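Local coordinates for endoglucanase, glycoside hydrolase family 5 protein (Cytophaga hutchinsonii, PDB 5IHS), which probably cleaves internal beta-1,4-glucosidic bonds of cellulose as a periplasmic endoglucanase of glycoside hydrolase family 5, at residues 158-163 with 196-201; 216-221 with 245-250; 64-69 with 296-301; 72-77 with 302-307. One frame throughout, in Å; residues are numbered along the deposited sequence.

Contact 1: residues 158-163 with 196-201; sequences YNEPLQ and RQWSQL
Two successive backbone N-H groups meet two successive carbonyls: W198 N bonds to P161 O at 2.8 Å, nearly along the C=O axis, and Q197 N reaches L162 O from above the carbonyl plane at 3.1 Å. Q197, W198 and S199 all have positive phi, so this turn winds left-handed. Two side chains extend the backbone pairing. The hydroxyl of S199 donates to a lone pair of N159 O, 2.9 Å from OG, and T195 N also bonds to that OG. R196 bends at chi3 (72°), which brings NH1 within 2.9 Å of Q163 O; Q163 O lies in the guanidinium plane. NH2 of R196 forms a salt bridge with E204. The indole of W198 lies between the side chains of E160 and L162 and the start of Q163. E160 OE1 meets its edge, 3.3 Å from CD1, with carboxylate and ring planes 82° apart. The other oxygen of E160 is bonded to H220. L162 CD2 comes obliquely to NE1 of W198 at 3.5 Å, while Q163 N lies over one indole face. E160 belongs to the N-E-P sequence where family 5 enzymes carry their acid/base, so it probably has that part here. The contact joins the loop between strand 153-156 and helix 167-185 to the turn after strand 191-193. S199 is bonded through its backbone to H220 on strand 215-221.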
# COMPACT_ATOMS: atom_id res chain seq x y z
N TYR A 158 -1.33 9.81 2.56
CA TYR A 158 -1.14 10.70 1.40
C TYR A 158 -0.40 9.91 0.31
O TYR A 158 0.83 9.95 0.24
CB TYR A 158 -0.34 11.94 1.82
CG TYR A 158 -0.28 13.08 0.82
CD1 TYR A 158 -0.61 12.92 -0.51
CD2 TYR A 158 0.14 14.34 1.24
CE1 TYR A 158 -0.53 13.97 -1.40
CE2 TYR A 158 0.22 15.40 0.36
CZ TYR A 158 -0.12 15.21 -0.96
OH TYR A 158 -0.05 16.23 -1.88
N ASN A 159 -1.17 9.24 -0.56
CA ASN A 159 -0.60 8.38 -1.60
C ASN A 159 0.65 8.94 -2.27
O ASN A 159 1.74 8.37 -2.12
CB ASN A 159 -1.69 8.12 -2.65
CG ASN A 159 -1.16 7.41 -3.87
OD1 ASN A 159 -0.44 6.43 -3.76
ND2 ASN A 159 -1.50 7.91 -5.06
N GLU A 160 0.49 10.02 -3.03
CA GLU A 160 1.54 10.51 -3.93
C GLU A 160 1.53 12.03 -4.00
O GLU A 160 0.94 12.63 -4.91
CB GLU A 160 1.43 9.92 -5.32
CG GLU A 160 2.04 8.55 -5.44
CD GLU A 160 2.05 8.01 -6.85
OE1 GLU A 160 1.63 8.74 -7.79
OE2 GLU A 160 2.49 6.85 -7.05
N PRO A 161 2.21 12.69 -3.07
CA PRO A 161 2.52 14.11 -3.27
C PRO A 161 3.19 14.31 -4.63
O PRO A 161 3.90 13.43 -5.13
CB PRO A 161 3.47 14.43 -2.11
CG PRO A 161 3.17 13.37 -1.06
CD PRO A 161 2.84 12.14 -1.86
N LEU A 162 2.96 15.47 -5.23
CA LEU A 162 3.51 15.80 -6.53
C LEU A 162 4.97 16.26 -6.41
O LEU A 162 5.52 16.40 -5.32
CB LEU A 162 2.64 16.86 -7.20
CG LEU A 162 1.19 16.41 -7.42
CD1 LEU A 162 0.38 17.54 -8.03
CD2 LEU A 162 1.11 15.17 -8.30
N GLN A 163 5.60 16.47 -7.56
CA GLN A 163 6.97 16.98 -7.55
C GLN A 163 7.04 18.35 -6.86
O GLN A 163 8.05 18.67 -6.22
CB GLN A 163 7.50 17.05 -8.97
CG GLN A 163 8.99 17.30 -9.04
CD GLN A 163 9.46 17.52 -10.46
OE1 GLN A 163 8.73 17.28 -11.43
NE2 GLN A 163 10.70 17.97 -10.59
N ARG A 196 7.81 13.40 -1.60
CA ARG A 196 7.74 14.27 -2.77
C ARG A 196 8.03 13.48 -4.06
O ARG A 196 8.73 12.47 -4.07
CB ARG A 196 8.71 15.45 -2.61
CG ARG A 196 8.57 16.54 -3.67
CD ARG A 196 9.30 17.80 -3.31
NE ARG A 196 10.75 17.69 -3.40
CZ ARG A 196 11.46 17.94 -4.49
NH1 ARG A 196 10.87 18.25 -5.65
NH2 ARG A 196 12.79 17.87 -4.44
N GLN A 197 7.48 13.99 -5.16
CA GLN A 197 7.73 13.47 -6.50
C GLN A 197 7.18 12.05 -6.63
O GLN A 197 7.90 11.08 -6.93
CB GLN A 197 9.22 13.57 -6.85
CG GLN A 197 9.57 13.30 -8.29
CD GLN A 197 11.01 13.63 -8.55
OE1 GLN A 197 11.38 14.80 -8.63
NE2 GLN A 197 11.84 12.62 -8.66
N TRP A 198 5.87 11.93 -6.43
CA TRP A 198 5.17 10.65 -6.54
C TRP A 198 5.78 9.60 -5.62
O TRP A 198 5.93 8.43 -5.98
CB TRP A 198 5.06 10.18 -8.00
CG TRP A 198 4.43 11.24 -8.85
CD1 TRP A 198 3.08 11.48 -9.01
CD2 TRP A 198 5.10 12.22 -9.63
NE1 TRP A 198 2.89 12.54 -9.86
CE2 TRP A 198 4.12 13.01 -10.25
CE3 TRP A 198 6.44 12.49 -9.88
CZ2 TRP A 198 4.43 14.07 -11.10
CZ3 TRP A 198 6.76 13.54 -10.71
CH2 TRP A 198 5.76 14.31 -11.32
N SER A 199 6.07 10.02 -4.39
CA SER A 199 6.63 9.13 -3.38
C SER A 199 7.94 8.49 -3.83
O SER A 199 8.19 7.30 -3.65
CB SER A 199 5.59 8.12 -2.87
OG SER A 199 4.65 8.83 -2.08
N GLN A 200 8.83 9.33 -4.36
CA GLN A 200 10.19 8.93 -4.70
C GLN A 200 11.25 9.45 -3.75
O GLN A 200 12.22 8.75 -3.47
CB GLN A 200 10.55 9.36 -6.13
CG GLN A 200 9.75 8.62 -7.16
CD GLN A 200 9.85 9.22 -8.54
OE1 GLN A 200 10.83 9.89 -8.88
NE2 GLN A 200 8.84 8.98 -9.35
N LEU A 201 11.10 10.68 -3.26
CA LEU A 201 12.20 11.40 -2.61
C LEU A 201 12.23 11.13 -1.10
O LEU A 201 12.12 12.02 -0.25
CB LEU A 201 12.17 12.88 -2.98
CG LEU A 201 12.33 13.13 -4.49
CD1 LEU A 201 12.26 14.62 -4.79
CD2 LEU A 201 13.61 12.53 -5.06

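Contact 2: residues 216-221 with 245-250; sequences MYTLHF and FVTEYG
F245 begins the parallel pairing: its N donates to Y217 O at 3.0 Å, and its O accepts from L219 N at 3.2 Å. Its ring turns an edge to M216, with SD 4.0 Å from CD2, a Met-aromatic contact. V246 is the centre of an inverse gamma turn that interrupts the regular pairing. Its CG1 touches F221 CE2. T247 holds OG1 in the crowded position (chi1 62°), where it accepts a nearly straight bond from H220 NE2, 2.8 Å long and in the imidazole plane; OG1 is also hydrogen-bonded to E156. E248 lays its CB over the centre of the H220 ring, 3.4 Å from the centroid, a CH-pi contact. Its carboxylate continues to R85 and Y222. Y249 also sets its CB over a face of the F221 ring, offset toward the rim. The two ring planes are 18° apart, but the rings barely overlap. G250 N closes the segment on F221 O at 3.1 Å. An alanine at H220 removes the imidazole that bonds both T247 and E160, and would probably loosen the placing of the E160 carboxylate and of E248. These are the sixth and seventh strands of the TIM barrel, and E248, at the end of the seventh, is probably the nucleophile, as in family 5 relatives. With NE2 donating to T247 and ND1 bonded to E160, a protonated imidazole would probably be favoured, its charge close to both carboxylates.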
# COMPACT_ATOMS: atom_id res chain seq x y z
N MET A 216 6.22 4.99 8.96
CA MET A 216 7.02 4.58 7.82
C MET A 216 6.80 5.56 6.68
O MET A 216 5.88 6.38 6.72
CB MET A 216 6.66 3.16 7.37
CG MET A 216 6.77 2.12 8.48
SD MET A 216 6.32 0.45 7.98
CE MET A 216 7.83 -0.09 7.21
N TYR A 217 7.62 5.45 5.64
CA TYR A 217 7.62 6.39 4.53
C TYR A 217 7.47 5.65 3.21
O TYR A 217 8.07 4.59 3.00
CB TYR A 217 8.89 7.27 4.57
CG TYR A 217 9.00 7.97 5.90
CD1 TYR A 217 9.60 7.34 6.97
CD2 TYR A 217 8.45 9.22 6.12
CE1 TYR A 217 9.66 7.93 8.22
CE2 TYR A 217 8.51 9.83 7.36
CZ TYR A 217 9.11 9.18 8.41
OH TYR A 217 9.17 9.79 9.64
N THR A 218 6.67 6.23 2.33
CA THR A 218 6.32 5.58 1.07
C THR A 218 7.42 5.69 0.03
O THR A 218 7.95 6.78 -0.22
CB THR A 218 5.08 6.25 0.50
OG1 THR A 218 4.11 6.34 1.54
CG2 THR A 218 4.52 5.48 -0.68
N LEU A 219 7.66 4.57 -0.66
CA LEU A 219 8.43 4.52 -1.89
C LEU A 219 7.57 3.87 -2.97
O LEU A 219 7.05 2.77 -2.77
CB LEU A 219 9.70 3.69 -1.70
CG LEU A 219 10.58 3.52 -2.94
CD1 LEU A 219 11.17 4.84 -3.36
CD2 LEU A 219 11.67 2.49 -2.67
N HIS A 220 7.40 4.55 -4.11
CA HIS A 220 6.70 3.99 -5.27
C HIS A 220 7.66 3.92 -6.45
O HIS A 220 8.34 4.90 -6.75
CB HIS A 220 5.52 4.86 -5.68
CG HIS A 220 4.36 4.75 -4.74
ND1 HIS A 220 3.18 5.42 -4.94
CD2 HIS A 220 4.20 4.03 -3.61
CE1 HIS A 220 2.34 5.12 -3.97
NE2 HIS A 220 2.94 4.28 -3.16
N PHE A 221 7.68 2.79 -7.15
CA PHE A 221 8.53 2.64 -8.31
C PHE A 221 7.79 1.92 -9.43
O PHE A 221 6.91 1.08 -9.19
CB PHE A 221 9.85 1.91 -7.98
CG PHE A 221 9.69 0.45 -7.69
CD1 PHE A 221 9.70 -0.49 -8.71
CD2 PHE A 221 9.51 -0.00 -6.39
CE1 PHE A 221 9.51 -1.84 -8.45
CE2 PHE A 221 9.34 -1.36 -6.13
CZ PHE A 221 9.33 -2.27 -7.16
N PHE A 245 8.08 1.62 3.04
CA PHE A 245 7.05 0.65 2.64
C PHE A 245 6.69 0.96 1.19
O PHE A 245 6.31 2.09 0.87
CB PHE A 245 5.84 0.81 3.58
CG PHE A 245 4.84 -0.34 3.57
CD1 PHE A 245 4.32 -0.90 2.41
CD2 PHE A 245 4.37 -0.84 4.78
CE1 PHE A 245 3.40 -1.93 2.45
CE2 PHE A 245 3.45 -1.88 4.82
CZ PHE A 245 2.96 -2.41 3.65
N VAL A 246 6.83 -0.03 0.31
CA VAL A 246 6.42 0.13 -1.08
C VAL A 246 4.93 -0.16 -1.16
O VAL A 246 4.49 -1.28 -1.42
CB VAL A 246 7.27 -0.74 -2.03
CG1 VAL A 246 6.72 -0.67 -3.45
CG2 VAL A 246 8.71 -0.27 -2.01
N THR A 247 4.11 0.87 -0.91
CA THR A 247 2.67 0.65 -0.94
C THR A 247 2.15 0.52 -2.35
O THR A 247 1.00 0.12 -2.52
CB THR A 247 1.90 1.75 -0.19
OG1 THR A 247 2.16 2.99 -0.83
CG2 THR A 247 2.30 1.81 1.30
N GLU A 248 2.96 0.86 -3.36
CA GLU A 248 2.55 0.71 -4.74
C GLU A 248 3.79 0.56 -5.62
O GLU A 248 4.73 1.37 -5.53
CB GLU A 248 1.77 1.95 -5.20
CG GLU A 248 1.04 1.76 -6.49
CD GLU A 248 0.39 3.05 -6.98
OE1 GLU A 248 -0.43 3.63 -6.23
OE2 GLU A 248 0.74 3.47 -8.11
N TYR A 249 3.78 -0.44 -6.49
CA TYR A 249 4.78 -0.54 -7.54
C TYR A 249 4.12 -1.17 -8.76
O TYR A 249 3.15 -1.92 -8.64
CB TYR A 249 6.04 -1.35 -7.12
CG TYR A 249 5.77 -2.83 -7.06
CD1 TYR A 249 5.18 -3.40 -5.94
CD2 TYR A 249 6.07 -3.67 -8.14
CE1 TYR A 249 4.88 -4.76 -5.89
CE2 TYR A 249 5.77 -5.03 -8.10
CZ TYR A 249 5.16 -5.57 -6.98
OH TYR A 249 4.85 -6.90 -6.98
N GLY A 250 4.68 -0.90 -9.93
CA GLY A 250 4.27 -1.55 -11.15
C GLY A 250 5.34 -2.47 -11.71
O GLY A 250 6.42 -2.64 -11.15

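Contact 3: residues 64-69 with 296-301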
# COMPACT_ATOMS: atom_id res chain seq x y z
N GLY A 64 -14.45 0.25 -8.40
CA GLY A 64 -15.11 -0.12 -7.16
C GLY A 64 -15.76 -1.49 -7.19
O GLY A 64 -16.03 -2.04 -6.12
N GLN A 65 -16.00 -2.05 -8.37
CA GLN A 65 -16.61 -3.37 -8.44
C GLN A 65 -15.75 -4.46 -7.81
O GLN A 65 -16.27 -5.52 -7.48
CB GLN A 65 -16.98 -3.75 -9.89
CG GLN A 65 -15.82 -3.97 -10.85
CD GLN A 65 -15.38 -2.70 -11.56
OE1 GLN A 65 -15.42 -1.61 -11.00
NE2 GLN A 65 -14.92 -2.85 -12.81
N TYR A 66 -14.44 -4.22 -7.64
CA TYR A 66 -13.54 -5.20 -7.04
C TYR A 66 -13.37 -5.02 -5.54
O TYR A 66 -12.65 -5.80 -4.91
CB TYR A 66 -12.16 -5.18 -7.74
CG TYR A 66 -12.25 -5.58 -9.19
CD1 TYR A 66 -12.47 -6.90 -9.57
CD2 TYR A 66 -12.12 -4.64 -10.20
CE1 TYR A 66 -12.56 -7.27 -10.90
CE2 TYR A 66 -12.23 -5.00 -11.54
CZ TYR A 66 -12.44 -6.31 -11.89
OH TYR A 66 -12.55 -6.65 -13.23
N TYR A 67 -14.02 -4.01 -4.95
CA TYR A 67 -13.91 -3.72 -3.52
C TYR A 67 -14.91 -4.58 -2.75
O TYR A 67 -15.94 -4.11 -2.25
CB TYR A 67 -14.13 -2.23 -3.24
CG TYR A 67 -12.92 -1.37 -3.52
CD1 TYR A 67 -12.42 -1.23 -4.82
CD2 TYR A 67 -12.28 -0.69 -2.49
CE1 TYR A 67 -11.29 -0.46 -5.06
CE2 TYR A 67 -11.16 0.08 -2.74
CZ TYR A 67 -10.66 0.19 -4.01
OH TYR A 67 -9.53 0.94 -4.21
N ASN A 68 -14.61 -5.88 -2.66
CA ASN A 68 -15.58 -6.80 -2.09
C ASN A 68 -14.87 -7.98 -1.44
O ASN A 68 -13.68 -8.24 -1.66
CB ASN A 68 -16.63 -7.25 -3.12
CG ASN A 68 -16.04 -8.10 -4.21
OD1 ASN A 68 -15.59 -9.22 -3.94
ND2 ASN A 68 -16.03 -7.60 -5.44
N SER A 69 -15.63 -8.70 -0.61
CA SER A 69 -15.05 -9.78 0.18
C SER A 69 -14.66 -10.98 -0.67
O SER A 69 -13.75 -11.73 -0.28
CB SER A 69 -16.00 -10.19 1.31
OG SER A 69 -17.26 -10.55 0.82
N PRO A 296 -9.66 -7.35 -19.38
CA PRO A 296 -10.96 -6.68 -19.39
C PRO A 296 -12.10 -7.65 -19.10
O PRO A 296 -12.15 -8.76 -19.64
CB PRO A 296 -11.03 -6.10 -20.81
CG PRO A 296 -9.59 -5.80 -21.11
CD PRO A 296 -8.83 -6.96 -20.53
N ALA A 297 -13.00 -7.22 -18.22
CA ALA A 297 -14.19 -7.96 -17.80
C ALA A 297 -13.89 -9.12 -16.86
O ALA A 297 -14.79 -9.90 -16.55
CB ALA A 297 -15.06 -8.42 -18.97
N ALA A 298 -12.66 -9.25 -16.37
CA ALA A 298 -12.38 -10.29 -15.39
C ALA A 298 -13.35 -10.17 -14.21
O ALA A 298 -13.66 -9.07 -13.75
CB ALA A 298 -10.94 -10.17 -14.90
N SER A 299 -13.81 -11.31 -13.72
CA SER A 299 -14.94 -11.36 -12.80
C SER A 299 -14.73 -10.46 -11.58
O SER A 299 -13.68 -10.54 -10.92
CB SER A 299 -15.15 -12.78 -12.30
OG SER A 299 -16.16 -12.81 -11.30
N PRO A 300 -15.73 -9.66 -11.20
CA PRO A 300 -15.65 -8.93 -9.94
C PRO A 300 -15.66 -9.81 -8.70
O PRO A 300 -15.46 -9.29 -7.60
CB PRO A 300 -16.88 -8.02 -9.98
CG PRO A 300 -17.32 -7.99 -11.38
CD PRO A 300 -16.95 -9.32 -11.96
N TYR A 301 -15.87 -11.12 -8.84
CA TYR A 301 -15.90 -12.03 -7.71
C TYR A 301 -14.60 -12.80 -7.53
O TYR A 301 -14.53 -13.67 -6.67
CB TYR A 301 -17.04 -13.03 -7.85
CG TYR A 301 -18.38 -12.37 -8.03
CD1 TYR A 301 -19.01 -11.75 -6.96
CD2 TYR A 301 -19.01 -12.36 -9.26
CE1 TYR A 301 -20.23 -11.14 -7.12
CE2 TYR A 301 -20.23 -11.75 -9.43
CZ TYR A 301 -20.84 -11.14 -8.36
OH TYR A 301 -22.05 -10.53 -8.53
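Y66 and N68 carry the tight part of this contact. Y66 sets CG anti to its carbonyl carbon and runs its phenol along the 298-300 backbone. Its hydroxyl donates to a lone pair of A298 O, with OH and O 2.7 Å apart. S299 O lies at the ring edge, in plane, 3.5 Å from Y66 CE1. P300 CA comes to the same CE1 obliquely at 3.6 Å. N68 turns its amide into the crowded position (chi1 67°), and ND2 bonds to P300 O at 2.8 Å, close to straight (163°). The same ND2 makes a weak bond to Q65 O. OD1 faces the other way and caps helix 69-77 at V71 N, so the two ends of one amide tie the loop to the helix start. An alanine at Y66 gives up the bond to A298 O and the ring edge against S299 and P300, and would probably leave the 298-300 backbone less firmly held. The outer side is looser. Q65 is exposed. P300 CB rests on Q65 O at 3.6 Å, and the two CB atoms are 4.3 Å apart. A297 and Y301 lie at the surface with their CB atoms turned from the partner. S299 OG accepts from Y301 N at 3.0 Å, an ST turn within the loop. The loops after the first and the last barrel strand meet here. Neither offers a strand edge, so side-chain donors satisfy backbone carbonyls, which is likely to fix the 298-300 backbone by directed bonds more than by apolar area.

Contact 4: residues 72-77 with 302-307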
# COMPACT_ATOMS: atom_id res chain seq x y z
N VAL A 72 -11.16 -10.19 -1.85
CA VAL A 72 -10.18 -10.30 -0.77
C VAL A 72 -9.89 -11.76 -0.45
O VAL A 72 -8.73 -12.16 -0.27
CB VAL A 72 -10.62 -9.49 0.46
CG1 VAL A 72 -9.69 -9.75 1.64
CG2 VAL A 72 -10.65 -7.99 0.14
N LYS A 73 -10.93 -12.59 -0.36
CA LYS A 73 -10.72 -14.01 -0.08
C LYS A 73 -9.89 -14.68 -1.16
O LYS A 73 -8.99 -15.47 -0.86
CB LYS A 73 -12.06 -14.73 0.08
CG LYS A 73 -11.90 -16.17 0.52
CD LYS A 73 -13.23 -16.85 0.75
CE LYS A 73 -13.03 -18.29 1.18
NZ LYS A 73 -14.34 -18.97 1.30
N TRP A 74 -10.17 -14.37 -2.43
CA TRP A 74 -9.43 -14.95 -3.54
C TRP A 74 -7.98 -14.48 -3.53
O TRP A 74 -7.06 -15.26 -3.81
CB TRP A 74 -10.13 -14.60 -4.86
CG TRP A 74 -9.51 -15.26 -6.05
CD1 TRP A 74 -8.74 -14.67 -7.00
CD2 TRP A 74 -9.57 -16.65 -6.39
NE1 TRP A 74 -8.33 -15.60 -7.92
CE2 TRP A 74 -8.82 -16.83 -7.57
CE3 TRP A 74 -10.20 -17.77 -5.82
CZ2 TRP A 74 -8.68 -18.07 -8.20
CZ3 TRP A 74 -10.06 -19.00 -6.45
CH2 TRP A 74 -9.31 -19.14 -7.61
N LEU A 75 -7.75 -13.20 -3.22
CA LEU A 75 -6.38 -12.72 -3.12
C LEU A 75 -5.61 -13.45 -2.03
O LEU A 75 -4.42 -13.75 -2.20
CB LEU A 75 -6.36 -11.21 -2.88
CG LEU A 75 -6.80 -10.36 -4.07
CD1 LEU A 75 -6.88 -8.90 -3.66
CD2 LEU A 75 -5.84 -10.53 -5.25
N ARG A 76 -6.24 -13.75 -0.89
CA ARG A 76 -5.56 -14.54 0.13
C ARG A 76 -5.35 -15.98 -0.33
O ARG A 76 -4.24 -16.51 -0.23
CB ARG A 76 -6.39 -14.54 1.42
CG ARG A 76 -5.73 -15.36 2.54
CD ARG A 76 -6.67 -15.57 3.71
NE ARG A 76 -7.71 -16.51 3.32
CZ ARG A 76 -8.66 -16.98 4.12
NH1 ARG A 76 -8.74 -16.57 5.38
NH2 ARG A 76 -9.52 -17.87 3.64
N ASP A 77 -6.41 -16.63 -0.80
CA ASP A 77 -6.35 -18.08 -1.01
C ASP A 77 -5.58 -18.46 -2.27
O ASP A 77 -4.86 -19.46 -2.27
CB ASP A 77 -7.75 -18.66 -1.15
CG ASP A 77 -8.56 -18.63 0.13
OD1 ASP A 77 -7.98 -18.40 1.22
OD2 ASP A 77 -9.78 -18.86 0.04
N GLY A 302 -13.57 -12.49 -8.31
CA GLY A 302 -12.35 -13.28 -8.24
C GLY A 302 -12.48 -14.55 -9.07
O GLY A 302 -13.25 -14.63 -10.01
N GLY A 303 -11.70 -15.56 -8.70
CA GLY A 303 -11.71 -16.82 -9.42
C GLY A 303 -10.97 -16.81 -10.73
O GLY A 303 -11.19 -17.70 -11.57
N TRP A 304 -10.07 -15.86 -10.93
CA TRP A 304 -9.44 -15.63 -12.23
C TRP A 304 -8.52 -16.78 -12.61
O TRP A 304 -7.57 -17.10 -11.88
CB TRP A 304 -8.67 -14.32 -12.19
CG TRP A 304 -9.49 -13.18 -11.65
CD1 TRP A 304 -10.71 -12.77 -12.08
CD2 TRP A 304 -9.13 -12.32 -10.57
NE1 TRP A 304 -11.14 -11.70 -11.33
CE2 TRP A 304 -10.18 -11.40 -10.40
CE3 TRP A 304 -8.01 -12.24 -9.73
CZ2 TRP A 304 -10.15 -10.42 -9.41
CZ3 TRP A 304 -7.99 -11.28 -8.76
CH2 TRP A 304 -9.04 -10.37 -8.62
N ALA A 305 -8.79 -17.38 -13.76
CA ALA A 305 -7.98 -18.47 -14.27
C ALA A 305 -6.80 -17.88 -15.04
O ALA A 305 -6.68 -16.67 -15.22
CB ALA A 305 -8.83 -19.38 -15.15
N ASP A 306 -5.91 -18.75 -15.50
CA ASP A 306 -4.71 -18.27 -16.16
C ASP A 306 -5.04 -17.35 -17.33
O ASP A 306 -4.37 -16.33 -17.53
CB ASP A 306 -3.85 -19.44 -16.60
CG ASP A 306 -3.17 -20.12 -15.43
OD1 ASP A 306 -3.14 -19.53 -14.32
OD2 ASP A 306 -2.63 -21.22 -15.63
N TYR A 307 -6.08 -17.69 -18.11
CA TYR A 307 -6.44 -16.88 -19.26
C TYR A 307 -7.04 -15.53 -18.88
O TYR A 307 -7.21 -14.66 -19.75
CB TYR A 307 -7.44 -17.64 -20.14
CG TYR A 307 -6.87 -18.79 -20.96
CD1 TYR A 307 -5.50 -19.05 -21.01
CD2 TYR A 307 -7.71 -19.61 -21.68
CE1 TYR A 307 -4.99 -20.10 -21.77
CE2 TYR A 307 -7.21 -20.66 -22.45
CZ TYR A 307 -5.85 -20.89 -22.49
OH TYR A 307 -5.33 -21.93 -23.25
O HOH W 1 -6.27 -15.79 -9.91
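One turn of helix 69-77 meets an irregular loop, with CA of W74 and CA of G302 5.8 Å apart and no direct hydrogen bond between the segments. G302 and G303 both have positive phi. A side chain on G302 would run into CB of W74 and into the preceding carbonyl oxygen. W74 sets CG anti to its backbone N (chi1 -175°), so the indole reaches out over the two glycines. G303 N stands over the centre of the indole, 3.3 Å from CD2. G303 CA makes a CH-pi contact with the six-membered ring, 3.5 Å from its centroid. W304 comes next and turns the face of its six-membered ring to the edge of W74. The planes are 84° apart, an offset edge-to-face pair, with W74 CD1 3.7 Å from W304 CE3. L75 CD2 adds a looser touch at the rim of W304, 4.2 Å from CZ3. A water accepts from W74 NE1 at 2.9 Å and donates to W304 O at 2.7 Å. It bridges the two residues where NE1 finds no direct acceptor across the contact. NE1 of W304 is bonded instead to S299 O. Such peptide-on-indole and T-shaped tryptophan packing here joins the first helix of a TIM barrel to the long loop between its last strand, 279-284, and helix 311-329.

Contact 2 is the barrel core, with every touching residue buried. Contact 1 is partly buried and joins it directly: H220 and S199 pair through their backbones. They bring the probable catalytic glutamates to one histidine, E160 by a hydrogen bond and E248 by its CB over the ring. Contacts 3 and 4 are peripheral, their centres 23 to 31 Å from those of contacts 1 and 2. Both hold the loop 285-310 against the start of the barrel, contact 3 by side-chain bonds to carbonyls, contact 4 by a peptide laid on an indole, an edge-to-face tryptophan pair and a bridging water. S299 and W304 connect them. Strand pairing occurs only in contact 2.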